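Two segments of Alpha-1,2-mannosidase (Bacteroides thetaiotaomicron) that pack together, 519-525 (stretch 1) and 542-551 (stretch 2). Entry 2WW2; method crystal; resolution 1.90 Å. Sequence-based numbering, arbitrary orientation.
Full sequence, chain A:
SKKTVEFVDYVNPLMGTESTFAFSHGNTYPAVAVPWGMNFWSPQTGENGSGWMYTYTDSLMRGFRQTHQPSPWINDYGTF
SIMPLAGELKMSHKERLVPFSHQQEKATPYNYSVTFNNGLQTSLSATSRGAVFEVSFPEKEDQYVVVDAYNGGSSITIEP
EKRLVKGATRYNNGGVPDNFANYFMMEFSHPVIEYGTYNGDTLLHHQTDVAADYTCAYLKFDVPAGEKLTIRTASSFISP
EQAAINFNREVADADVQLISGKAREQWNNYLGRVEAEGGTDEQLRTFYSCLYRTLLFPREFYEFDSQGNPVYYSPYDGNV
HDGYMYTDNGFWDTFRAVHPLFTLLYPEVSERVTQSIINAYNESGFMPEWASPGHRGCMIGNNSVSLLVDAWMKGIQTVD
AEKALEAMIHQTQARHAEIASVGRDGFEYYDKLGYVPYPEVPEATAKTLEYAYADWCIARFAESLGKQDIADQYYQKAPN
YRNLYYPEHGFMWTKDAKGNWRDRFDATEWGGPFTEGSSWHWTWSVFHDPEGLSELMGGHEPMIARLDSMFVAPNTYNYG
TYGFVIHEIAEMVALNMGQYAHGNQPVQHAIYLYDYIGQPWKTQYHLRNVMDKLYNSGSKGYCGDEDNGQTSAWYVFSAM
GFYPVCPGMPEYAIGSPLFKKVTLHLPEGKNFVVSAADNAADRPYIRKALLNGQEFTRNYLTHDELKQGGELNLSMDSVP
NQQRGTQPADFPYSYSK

Stretch 1 519-525: SWHWTWS
Stretch 2 542-551: PMIARLDSMF

Stretch 2 continues a helix that begins earlier in the chain; Pro542-Asp548 have phi/psi near -65/-40, with i to i+4 bonds such as Arg546 N to Pro542 O (3.1 Å) and Leu547 N to Met543 O (3.0 Å). Ser549, Met550 and Phe551 follow at -73/-3, -98/-38 and -107/13, with an i to i+3 bond from Met550 N to Leu547 O (2.9 Å). Stretch 1 opens in helical conformation at Ser519 and passes through a type I turn, Trp522-Ser525, closed by Ser525 N to Trp522 O (3.0 Å). The register pairs residues in reverse order along the two stretches, Trp520 with Met550 (CA-CA 9.3 Å) and Trp524 with Leu547 (CA-CA 9.5 Å), with side chains filling the gap. No hydrogen bond crosses it, and 416 Å² is buried in total.

Met543 (t, t, m) meets the edge of the Trp524 ring, CG lying 3.9 Å from CZ3. Arg546 (m, t, p, chi4 166°) points its CB toward stretch 1; that CB sits 3.9 Å from Trp524 CH2, again near the ring plane, and NH2 reaches to 4.0 Å from Thr523 CG2. Leu547 (m, t) instead covers a face of Trp524: CD2 is 4.0 Å from the centroid of the six-membered ring, 23° off its normal, a CH-pi contact. Trp524 (chi1 -60°, chi2 100°) thus has neighbours at its edge and over its face, and loses 128 Å², the largest share.

Ser549 (p) bonds back within its own stretch, OG donating to Arg546 O (2.7 Å), while its backbone O lies 3.9 Å from Trp520 CZ2, at that ring's edge. Met550 (m, t, t) extends between the two indoles. Its CE is 3.3 Å from Trp520 O, 3.5 Å from Trp520 NE1 and 3.4 Å from Trp524 NE1. SD lies 4.4 Å from the centroid of the Trp524 five-membered ring, obliquely at 38° off the normal. Trp520 (chi1 -175°, chi2 -102°) starts sideways, but its ring end approaches stretch 2.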

ATOM      1  N   SER A 519       9.527  -2.057  13.999  1.00 12.34           N
ATOM      2  CA  SER A 519       8.974  -2.448  15.287  1.00 13.03           C
ATOM      3  C   SER A 519       7.877  -3.506  15.122  1.00 13.19           C
ATOM      4  O   SER A 519       7.669  -4.351  15.992  1.00 12.92           O
ATOM      5  CB  SER A 519       8.409  -1.238  16.034  1.00 12.64           C
ATOM      6  OG  SER A 519       7.952  -1.675  17.304  1.00 14.50           O
ATOM      7  N   TRP A 520       7.172  -3.437  14.000  1.00 13.63           N
ATOM      8  CA  TRP A 520       6.082  -4.367  13.707  1.00 14.79           C
ATOM      9  C   TRP A 520       6.582  -5.803  13.798  1.00 14.11           C
ATOM     10  O   TRP A 520       5.851  -6.693  14.251  1.00 14.05           O
ATOM     11  CB  TRP A 520       5.537  -4.086  12.295  1.00 15.58           C
ATOM     12  CG  TRP A 520       4.314  -4.885  11.884  1.00 19.08           C
ATOM     13  CD1 TRP A 520       4.278  -5.984  11.052  1.00 20.36           C
ATOM     14  CD2 TRP A 520       2.957  -4.620  12.258  1.00 21.75           C
ATOM     15  NE1 TRP A 520       2.973  -6.417  10.903  1.00 22.41           N
ATOM     16  CE2 TRP A 520       2.148  -5.601  11.635  1.00 23.90           C
ATOM     17  CE3 TRP A 520       2.348  -3.656  13.067  1.00 24.06           C
ATOM     18  CZ2 TRP A 520       0.755  -5.638  11.796  1.00 27.36           C
ATOM     19  CZ3 TRP A 520       0.965  -3.690  13.230  1.00 27.34           C
ATOM     20  CH2 TRP A 520       0.181  -4.682  12.601  1.00 28.59           C
ATOM     21  N   HIS A 521       7.823  -6.031  13.367  1.00 13.37           N
ATOM     22  CA  HIS A 521       8.423  -7.370  13.425  1.00 13.29           C
ATOM     23  C   HIS A 521       9.137  -7.620  14.744  1.00 12.43           C
ATOM     24  O   HIS A 521       8.946  -8.662  15.360  1.00 13.07           O
ATOM     25  CB  HIS A 521       9.428  -7.590  12.282  1.00 12.58           C
ATOM     26  CG  HIS A 521       8.973  -7.044  10.970  1.00 14.84           C
ATOM     27  ND1 HIS A 521       8.035  -7.680  10.185  1.00 17.53           N
ATOM     28  CD2 HIS A 521       9.311  -5.909  10.312  1.00 14.91           C
ATOM     29  CE1 HIS A 521       7.820  -6.962   9.095  1.00 16.09           C
ATOM     30  NE2 HIS A 521       8.588  -5.887   9.145  1.00 18.25           N
ATOM     31  N   TRP A 522       9.981  -6.676  15.149  1.00 11.60           N
ATOM     32  CA  TRP A 522      10.897  -6.864  16.286  1.00 11.11           C
ATOM     33  C   TRP A 522      10.199  -6.944  17.645  1.00 11.19           C
ATOM     34  O   TRP A 522      10.744  -7.496  18.614  1.00 11.12           O
ATOM     35  CB  TRP A 522      12.014  -5.801  16.256  1.00 10.94           C
ATOM     36  CG  TRP A 522      13.074  -6.189  15.271  1.00 10.79           C
ATOM     37  CD1 TRP A 522      13.177  -5.787  13.963  1.00 10.12           C
ATOM     38  CD2 TRP A 522      14.141  -7.118  15.495  1.00 12.13           C
ATOM     39  NE1 TRP A 522      14.268  -6.396  13.368  1.00 11.57           N
ATOM     40  CE2 TRP A 522      14.866  -7.225  14.288  1.00 11.18           C
ATOM     41  CE3 TRP A 522      14.552  -7.883  16.610  1.00  9.95           C
ATOM     42  CZ2 TRP A 522      15.989  -8.060  14.159  1.00 12.28           C
ATOM     43  CZ3 TRP A 522      15.658  -8.697  16.482  1.00 11.69           C
ATOM     44  CH2 TRP A 522      16.371  -8.781  15.264  1.00 10.72           C
ATOM     45  N   THR A 523       8.975  -6.430  17.714  1.00 11.11           N
ATOM     46  CA  THR A 523       8.201  -6.509  18.954  1.00 11.35           C
ATOM     47  C   THR A 523       7.947  -7.967  19.373  1.00 11.27           C
ATOM     48  O   THR A 523       7.778  -8.253  20.553  1.00 10.96           O
ATOM     49  CB  THR A 523       6.891  -5.701  18.840  1.00 11.43           C
ATOM     50  OG1 THR A 523       7.225  -4.308  18.760  1.00 11.02           O
ATOM     51  CG2 THR A 523       5.964  -5.925  20.070  1.00 11.78           C
ATOM     52  N   TRP A 524       7.967  -8.890  18.415  1.00 10.81           N
ATOM     53  CA  TRP A 524       7.733 -10.311  18.714  1.00 10.76           C
ATOM     54  C   TRP A 524       8.975 -11.081  19.136  1.00 10.44           C
ATOM     55  O   TRP A 524       8.901 -12.270  19.459  1.00 10.69           O
ATOM     56  CB  TRP A 524       7.102 -10.998  17.494  1.00 11.01           C
ATOM     57  CG  TRP A 524       5.804 -10.338  17.155  1.00 10.91           C
ATOM     58  CD1 TRP A 524       5.583  -9.409  16.169  1.00 11.83           C
ATOM     59  CD2 TRP A 524       4.557 -10.501  17.840  1.00 12.22           C
ATOM     60  NE1 TRP A 524       4.268  -9.006  16.195  1.00 11.97           N
ATOM     61  CE2 TRP A 524       3.618  -9.657  17.206  1.00 11.66           C
ATOM     62  CE3 TRP A 524       4.139 -11.289  18.915  1.00 12.72           C
ATOM     63  CZ2 TRP A 524       2.288  -9.580  17.608  1.00 12.52           C
ATOM     64  CZ3 TRP A 524       2.809 -11.204  19.324  1.00 14.88           C
ATOM     65  CH2 TRP A 524       1.900 -10.357  18.661  1.00 14.29           C
ATOM     66  N   SER A 525      10.125 -10.416  19.120  1.00 10.27           N
ATOM     67  CA  SER A 525      11.396 -11.106  19.352  1.00 10.95           C
ATOM     68  C   SER A 525      11.643 -11.357  20.842  1.00 11.23           C
ATOM     69  O   SER A 525      12.617 -10.849  21.428  1.00 11.59           O
ATOM     70  CB  SER A 525      12.566 -10.321  18.728  1.00 10.97           C
ATOM     71  OG  SER A 525      13.749 -11.096  18.727  1.00 10.49           O
ATOM     72  N   PRO A 542      -5.208  -9.374  24.251  1.00 17.54           N
ATOM     73  CA  PRO A 542      -4.619  -8.392  23.350  1.00 17.52           C
ATOM     74  C   PRO A 542      -3.508  -8.982  22.484  1.00 17.78           C
ATOM     75  O   PRO A 542      -3.309  -8.535  21.355  1.00 17.80           O
ATOM     76  CB  PRO A 542      -4.040  -7.341  24.300  1.00 17.47           C
ATOM     77  CG  PRO A 542      -4.736  -7.526  25.559  1.00 17.74           C
ATOM     78  CD  PRO A 542      -5.101  -8.967  25.660  1.00 17.69           C
ATOM     79  N   MET A 543      -2.774  -9.965  23.005  1.00 17.64           N
ATOM     80  CA  MET A 543      -1.725 -10.587  22.214  1.00 17.86           C
ATOM     81  C   MET A 543      -2.301 -11.412  21.069  1.00 17.83           C
ATOM     82  O   MET A 543      -1.806 -11.357  19.949  1.00 17.77           O
ATOM     83  CB  MET A 543      -0.778 -11.445  23.064  1.00 17.88           C
ATOM     84  CG  MET A 543       0.318 -12.058  22.194  1.00 19.74           C
ATOM     85  SD  MET A 543       1.421 -13.197  23.020  1.00 24.60           S
ATOM     86  CE  MET A 543       2.671 -12.105  23.619  1.00 21.73           C
ATOM     87  N   ILE A 544      -3.348 -12.173  21.356  1.00 17.87           N
ATOM     88  CA  ILE A 544      -4.036 -12.940  20.335  1.00 18.84           C
ATOM     89  C   ILE A 544      -4.559 -12.021  19.220  1.00 19.48           C
ATOM     90  O   ILE A 544      -4.490 -12.354  18.031  1.00 19.06           O
ATOM     91  CB  ILE A 544      -5.211 -13.728  20.941  1.00 18.82           C
ATOM     92  CG1 ILE A 544      -4.689 -14.874  21.811  1.00 18.53           C
ATOM     93  CG2 ILE A 544      -6.150 -14.213  19.837  1.00 19.33           C
ATOM     94  CD1 ILE A 544      -5.725 -15.423  22.794  1.00 18.94           C
ATOM     95  N   ALA A 545      -5.063 -10.859  19.612  1.00 19.99           N
ATOM     96  CA  ALA A 545      -5.610  -9.901  18.654  1.00 20.73           C
ATOM     97  C   ALA A 545      -4.518  -9.358  17.751  1.00 20.95           C
ATOM     98  O   ALA A 545      -4.721  -9.170  16.561  1.00 21.46           O
ATOM     99  CB  ALA A 545      -6.297  -8.758  19.387  1.00 20.56           C
ATOM    100  N   ARG A 546      -3.347  -9.122  18.317  1.00 21.41           N
ATOM    101  CA  ARG A 546      -2.243  -8.602  17.537  1.00 21.60           C
ATOM    102  C   ARG A 546      -1.655  -9.634  16.588  1.00 22.35           C
ATOM    103  O   ARG A 546      -1.220  -9.292  15.485  1.00 22.12           O
ATOM    104  CB  ARG A 546      -1.201  -8.000  18.458  1.00 21.38           C
ATOM    105  CG  ARG A 546      -1.798  -6.835  19.210  1.00 21.25           C
ATOM    106  CD  ARG A 546      -0.817  -6.206  20.155  1.00 20.77           C
ATOM    107  NE  ARG A 546       0.367  -5.697  19.468  1.00 20.61           N
ATOM    108  CZ  ARG A 546       1.230  -4.866  20.040  1.00 20.49           C
ATOM    109  NH1 ARG A 546       1.020  -4.455  21.286  1.00 19.37           N
ATOM    110  NH2 ARG A 546       2.298  -4.444  19.373  1.00 21.04           N
ATOM    111  N   LEU A 547      -1.667 -10.899  17.003  1.00 22.19           N
ATOM    112  CA  LEU A 547      -1.258 -11.977  16.120  1.00 22.78           C
ATOM    113  C   LEU A 547      -2.266 -12.071  14.988  1.00 23.65           C
ATOM    114  O   LEU A 547      -1.897 -12.200  13.811  1.00 23.66           O
ATOM    115  CB  LEU A 547      -1.205 -13.308  16.867  1.00 21.84           C
ATOM    116  CG  LEU A 547      -0.005 -13.520  17.784  1.00 20.58           C
ATOM    117  CD1 LEU A 547      -0.240 -14.785  18.594  1.00 17.28           C
ATOM    118  CD2 LEU A 547       1.281 -13.628  16.965  1.00 17.92           C
ATOM    119  N   ASP A 548      -3.542 -11.998  15.350  1.00 24.29           N
ATOM    120  CA  ASP A 548      -4.606 -12.031  14.363  1.00 25.66           C
ATOM    121  C   ASP A 548      -4.445 -10.887  13.350  1.00 26.61           C
ATOM    122  O   ASP A 548      -4.715 -11.070  12.166  1.00 26.79           O
ATOM    123  CB  ASP A 548      -5.983 -11.970  15.028  1.00 25.91           C
ATOM    124  CG  ASP A 548      -6.368 -13.269  15.730  1.00 26.17           C
ATOM    125  OD1 ASP A 548      -5.682 -14.304  15.549  1.00 24.99           O
ATOM    126  OD2 ASP A 548      -7.377 -13.251  16.458  1.00 25.25           O
ATOM    127  N   SER A 549      -3.985  -9.723  13.809  1.00 27.91           N
ATOM    128  CA  SER A 549      -3.788  -8.574  12.914  1.00 29.14           C
ATOM    129  C   SER A 549      -2.579  -8.753  11.989  1.00 30.30           C
ATOM    130  O   SER A 549      -2.299  -7.906  11.129  1.00 30.40           O
ATOM    131  CB  SER A 549      -3.671  -7.269  13.708  1.00 29.27           C
ATOM    132  OG  SER A 549      -2.392  -7.133  14.308  1.00 29.58           O
ATOM    133  N   MET A 550      -1.859  -9.856  12.158  1.00 31.10           N
ATOM    134  CA  MET A 550      -0.772 -10.173  11.247  1.00 32.33           C
ATOM    135  C   MET A 550      -1.208 -11.161  10.185  1.00 32.53           C
ATOM    136  O   MET A 550      -0.797 -11.047   9.035  1.00 32.84           O
ATOM    137  CB  MET A 550       0.430 -10.741  11.995  1.00 32.48           C
ATOM    138  CG  MET A 550       1.387  -9.700  12.522  1.00 35.37           C
ATOM    139  SD  MET A 550       2.950 -10.487  12.961  1.00 42.44           S
ATOM    140  CE  MET A 550       4.096  -9.113  12.845  1.00 40.41           C
ATOM    141  N   PHE A 551      -2.040 -12.126  10.567  1.00 33.16           N
ATOM    142  CA  PHE A 551      -2.428 -13.216   9.665  1.00 34.05           C
ATOM    143  C   PHE A 551      -3.863 -13.133   9.148  1.00 35.18           C
ATOM    144  O   PHE A 551      -4.380 -14.107   8.592  1.00 35.44           O
ATOM    145  CB  PHE A 551      -2.272 -14.562  10.363  1.00 33.61           C
ATOM    146  CG  PHE A 551      -0.999 -14.707  11.119  1.00 32.32           C
ATOM    147  CD1 PHE A 551       0.213 -14.717  10.460  1.00 31.06           C
ATOM    148  CD2 PHE A 551      -1.014 -14.848  12.494  1.00 30.41           C
ATOM    149  CE1 PHE A 551       1.390 -14.858  11.160  1.00 31.01           C
ATOM    150  CE2 PHE A 551       0.158 -14.988  13.197  1.00 29.38           C
ATOM    151  CZ  PHE A 551       1.366 -14.990  12.533  1.00 29.70           C
TER